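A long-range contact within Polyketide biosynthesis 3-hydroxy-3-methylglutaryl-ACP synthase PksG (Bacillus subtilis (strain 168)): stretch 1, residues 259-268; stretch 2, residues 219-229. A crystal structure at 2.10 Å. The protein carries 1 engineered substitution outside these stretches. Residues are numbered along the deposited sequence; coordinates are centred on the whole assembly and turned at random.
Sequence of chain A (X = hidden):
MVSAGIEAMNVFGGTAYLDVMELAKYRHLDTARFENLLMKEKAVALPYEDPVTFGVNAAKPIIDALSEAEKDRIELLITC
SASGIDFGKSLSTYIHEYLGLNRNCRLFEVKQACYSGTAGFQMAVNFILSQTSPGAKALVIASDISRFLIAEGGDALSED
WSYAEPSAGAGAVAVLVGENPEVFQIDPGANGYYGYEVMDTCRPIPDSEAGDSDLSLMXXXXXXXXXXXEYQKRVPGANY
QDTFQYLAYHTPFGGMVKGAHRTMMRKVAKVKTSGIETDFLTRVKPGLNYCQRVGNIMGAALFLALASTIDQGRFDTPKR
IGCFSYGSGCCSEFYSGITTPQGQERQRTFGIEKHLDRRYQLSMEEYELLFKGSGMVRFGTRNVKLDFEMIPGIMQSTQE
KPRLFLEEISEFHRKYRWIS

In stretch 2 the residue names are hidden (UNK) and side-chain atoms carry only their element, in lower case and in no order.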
# COMPACT_ATOMS: atom_id res chain seq x y z
N GLY A 259 8.22 -25.25 14.69
CA GLY A 259 7.00 -26.04 14.48
C GLY A 259 6.65 -26.22 13.01
O GLY A 259 6.36 -27.34 12.59
N ALA A 260 6.65 -25.13 12.23
CA ALA A 260 6.25 -25.19 10.82
C ALA A 260 7.25 -25.90 9.97
O ALA A 260 6.87 -26.60 9.04
CB ALA A 260 6.03 -23.81 10.26
N HIS A 261 8.54 -25.74 10.24
CA HIS A 261 9.54 -26.54 9.50
C HIS A 261 9.29 -28.05 9.70
O HIS A 261 9.35 -28.81 8.76
CB HIS A 261 10.99 -26.15 9.88
CG HIS A 261 12.03 -27.10 9.35
ND1 HIS A 261 12.54 -28.14 10.10
CD2 HIS A 261 12.64 -27.17 8.15
CE1 HIS A 261 13.43 -28.80 9.39
NE2 HIS A 261 13.52 -28.24 8.20
N ARG A 262 8.99 -28.46 10.93
CA ARG A 262 8.70 -29.89 11.23
C ARG A 262 7.48 -30.41 10.46
O ARG A 262 7.50 -31.49 9.93
CB ARG A 262 8.46 -30.06 12.73
CG ARG A 262 8.09 -31.46 13.19
CD ARG A 262 8.47 -31.65 14.65
NE ARG A 262 8.09 -30.49 15.49
CZ ARG A 262 8.92 -29.70 16.19
NH1 ARG A 262 10.25 -29.90 16.22
NH2 ARG A 262 8.42 -28.69 16.90
N THR A 263 6.41 -29.61 10.43
CA THR A 263 5.21 -29.90 9.72
C THR A 263 5.53 -30.06 8.27
O THR A 263 5.23 -31.09 7.69
CB THR A 263 4.20 -28.77 9.93
OG1 THR A 263 3.98 -28.58 11.34
CG2 THR A 263 2.88 -29.09 9.27
N MET A 264 6.20 -29.08 7.66
CA MET A 264 6.50 -29.17 6.21
C MET A 264 7.32 -30.39 5.85
O MET A 264 7.04 -31.07 4.84
CB MET A 264 7.25 -27.93 5.72
CG MET A 264 6.40 -26.67 5.69
SD MET A 264 4.96 -26.87 4.61
CE MET A 264 5.65 -26.88 2.96
N MET A 265 8.37 -30.65 6.63
CA MET A 265 9.29 -31.76 6.35
C MET A 265 8.58 -33.12 6.41
O MET A 265 8.89 -33.99 5.62
CB MET A 265 10.47 -31.80 7.34
CG MET A 265 11.49 -30.71 7.12
SD MET A 265 12.27 -30.75 5.48
CE MET A 265 12.20 -28.98 5.32
N ARG A 266 7.65 -33.29 7.35
CA ARG A 266 6.84 -34.52 7.42
C ARG A 266 5.84 -34.66 6.22
O ARG A 266 5.56 -35.79 5.79
CB ARG A 266 6.13 -34.62 8.78
CG ARG A 266 7.07 -34.95 9.95
CD ARG A 266 6.56 -34.40 11.30
NE ARG A 266 5.65 -35.32 12.01
CZ ARG A 266 4.31 -35.30 11.95
NH1 ARG A 266 3.66 -34.37 11.25
NH2 ARG A 266 3.62 -36.22 12.62
N LYS A 267 5.33 -33.53 5.72
CA LYS A 267 4.46 -33.44 4.52
C LYS A 267 5.19 -33.65 3.22
O LYS A 267 4.64 -34.20 2.30
CB LYS A 267 3.75 -32.08 4.45
CG LYS A 267 2.73 -31.92 5.56
CD LYS A 267 1.94 -30.61 5.49
CE LYS A 267 0.58 -30.80 6.15
NZ LYS A 267 -0.35 -31.55 5.23
N VAL A 268 6.42 -33.21 3.12
CA VAL A 268 7.25 -33.62 2.00
C VAL A 268 8.41 -34.41 2.61
O VAL A 268 9.44 -33.85 2.90
CB VAL A 268 7.76 -32.40 1.23
CG1 VAL A 268 8.45 -32.84 -0.04
CG2 VAL A 268 6.60 -31.44 0.93
N UNK A 219 -3.79 -20.94 10.16
CA UNK A 219 -3.72 -20.28 8.84
C UNK A 219 -2.26 -20.12 8.33
O UNK A 219 -1.93 -20.48 7.19
c UNK A 219 -4.50 -18.98 8.81
o UNK A 219 -4.10 -18.12 9.85
N UNK A 220 -1.36 -19.70 9.19
CA UNK A 220 0.06 -19.75 8.86
C UNK A 220 0.49 -21.08 8.31
O UNK A 220 1.17 -21.14 7.31
c UNK A 220 4.42 -17.99 9.88
c UNK A 220 5.19 -19.12 9.68
o UNK A 220 6.54 -19.00 9.55
c UNK A 220 0.89 -19.41 10.10
c UNK A 220 4.58 -20.38 9.61
c UNK A 220 2.39 -19.33 9.93
c UNK A 220 3.04 -18.09 9.99
c UNK A 220 3.18 -20.47 9.71
N UNK A 221 0.13 -22.17 8.99
CA UNK A 221 0.57 -23.51 8.54
C UNK A 221 -0.14 -23.95 7.27
O UNK A 221 0.50 -24.47 6.32
c UNK A 221 1.21 -24.41 10.87
c UNK A 221 0.34 -24.55 9.63
c UNK A 221 0.65 -25.29 12.00
c UNK A 221 2.67 -24.73 10.56
N UNK A 222 -1.44 -23.72 7.20
CA UNK A 222 -2.11 -23.96 5.92
C UNK A 222 -1.48 -23.19 4.73
O UNK A 222 -1.26 -23.79 3.65
o UNK A 222 -3.73 -25.74 7.36
o UNK A 222 -5.42 -24.31 7.50
c UNK A 222 -3.59 -23.69 6.04
c UNK A 222 -4.29 -24.65 7.04
N UNK A 223 -1.11 -21.91 4.94
CA UNK A 223 -0.49 -21.14 3.88
C UNK A 223 0.94 -21.61 3.59
O UNK A 223 1.36 -21.61 2.43
s UNK A 223 -2.08 -18.74 4.26
c UNK A 223 -0.48 -19.64 4.11
N UNK A 224 1.68 -21.98 4.63
CA UNK A 224 3.00 -22.55 4.41
C UNK A 224 2.97 -23.75 3.41
O UNK A 224 3.76 -23.82 2.45
c UNK A 224 3.63 -22.94 5.74
s UNK A 224 5.36 -23.23 5.53
N UNK A 225 2.00 -24.64 3.56
CA UNK A 225 1.87 -25.76 2.61
C UNK A 225 1.31 -25.34 1.24
O UNK A 225 1.78 -25.80 0.20
o UNK A 225 -0.49 -28.99 4.15
c UNK A 225 0.99 -26.85 3.22
c UNK A 225 0.37 -27.83 2.23
c UNK A 225 -0.57 -28.83 2.91
o UNK A 225 -1.40 -29.45 2.19
N UNK A 226 0.29 -24.48 1.21
CA UNK A 226 -0.30 -24.13 -0.10
C UNK A 226 0.65 -23.30 -0.92
O UNK A 226 0.76 -23.50 -2.13
c UNK A 226 -3.07 -25.48 -0.30
o UNK A 226 -3.43 -26.56 0.18
c UNK A 226 -1.63 -23.40 0.04
n UNK A 226 -2.96 -25.28 -1.60
c UNK A 226 -2.72 -24.30 0.61
N UNK A 227 1.36 -22.40 -0.28
CA UNK A 227 2.29 -21.57 -1.06
C UNK A 227 3.32 -22.44 -1.76
O UNK A 227 3.66 -22.22 -2.94
c UNK A 227 1.95 -19.44 0.24
o UNK A 227 3.59 -21.03 0.96
c UNK A 227 2.96 -20.47 -0.19
N UNK A 228 3.82 -23.46 -1.07
CA UNK A 228 4.83 -24.32 -1.69
C UNK A 228 4.25 -25.15 -2.83
O UNK A 228 4.89 -25.32 -3.86
c UNK A 228 7.68 -27.98 -2.30
c UNK A 228 8.80 -27.27 -2.69
c UNK A 228 5.57 -25.25 -0.69
c UNK A 228 6.63 -27.34 -1.63
c UNK A 228 6.72 -25.98 -1.34
c UNK A 228 7.81 -25.29 -1.76
c UNK A 228 8.85 -25.92 -2.45
N UNK A 229 3.07 -25.71 -2.60
CA UNK A 229 2.28 -26.37 -3.64
C UNK A 229 2.14 -25.46 -4.87
O UNK A 229 2.40 -25.88 -6.06
c UNK A 229 -1.30 -27.86 -3.77
c UNK A 229 0.25 -28.77 -2.00
c UNK A 229 0.16 -28.00 -3.32
c UNK A 229 0.87 -26.67 -3.10

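Position 219 carries one carbon and then one oxygen, and the side chain lies out of reach of stretch 1. A single hydroxyl on CB identifies Ser219; its oxygen is hydrogen-bonded elsewhere in the structure.

Position 220 has one carbon leading to a six-carbon ring that bears one oxygen, which is a phenol. Its CA-to-CB bond points sideways, yet the ring reaches stretch 1, where CB of Ala260 lies at the ring edge, near its plane. This is Tyr220, and CE1 stands 3.8 Å from Ala260 CB.

At position 221 there are four carbons, forked at the second. One terminal carbon approaches Ala260 and Thr263. A fork at the second carbon gives Leu221, with chi1 m and chi2 t; CD2 is 3.5 Å from Ala260 CB and 4.1 Å from Thr263 OG1. That hydroxyl is already engaged within its own helix, donating to Gly259 O.

Position 222 shows two carbons, the second carrying two oxygens, and no contact across the interface. The short carboxylate is Asp222, whose CA-to-CB bond points away.

Position 223 has one carbon and one sulfur, out of reach of stretch 1: Cys223. Position 224 has the same composition, but here CB points toward the other helix and the sulfur meets Met264. It is Cys224, in the t rotamer, with SG 3.6 Å from Met264 CG.

Position 225 has three carbons, the third carrying two oxygens, and one of those oxygens comes close to the Lys267 amine. Two oxygens on the third carbon fit Glu225. With chi1 and chi2 both t, the chain is extended, and OE1 lies 2.8 Å from Lys267 NZ in a salt bridge. The associated hydrogen bond is weak, and the placement of OE1 is less sure because it crowds a neighbour in the model.

Position 226 also has three carbons, but the third carries one oxygen and one nitrogen, with no contact on stretch 1. The amide is Gln226, whose CA-to-CB bond points away.

At position 227 one carbon bears both an oxygen and a carbon, and none of them touches stretch 1; this is the beta-branched pattern of Thr227. Its OG1 donates to Cys223 O at 2.7 Å, a bond within the helix.

Position 228 has one carbon followed by a bare six-carbon ring; the CA-to-CB bond points toward stretch 1 and CB lies 4.0 Å from Met264 CE. This is Phe228.

Position 229 has four carbons forked at the second and no contact with stretch 1: Leu229, with both chi angles between wells.

The contact joins two helices whose N-to-C directions differ by 44° and whose axes approach to 10.3 Å. The backbones come near at Ala260, whose CA is 6.3 Å from Leu221 CA and whose CB points toward stretch 2. One turn on, Met264 starts sideways but, with three m torsions, bends its end inward; SD is 3.8 Å from Glu225 CA, and the side chain also meets Cys224 and Phe228. The contact as a whole buries 411 Å² over both sides; apolar packing makes up much of it, and the Lys267–Glu225 salt bridge provides a charged link where Lys267 is exposed.

Stretch 2 (219-229) SYLDCCEQTFL
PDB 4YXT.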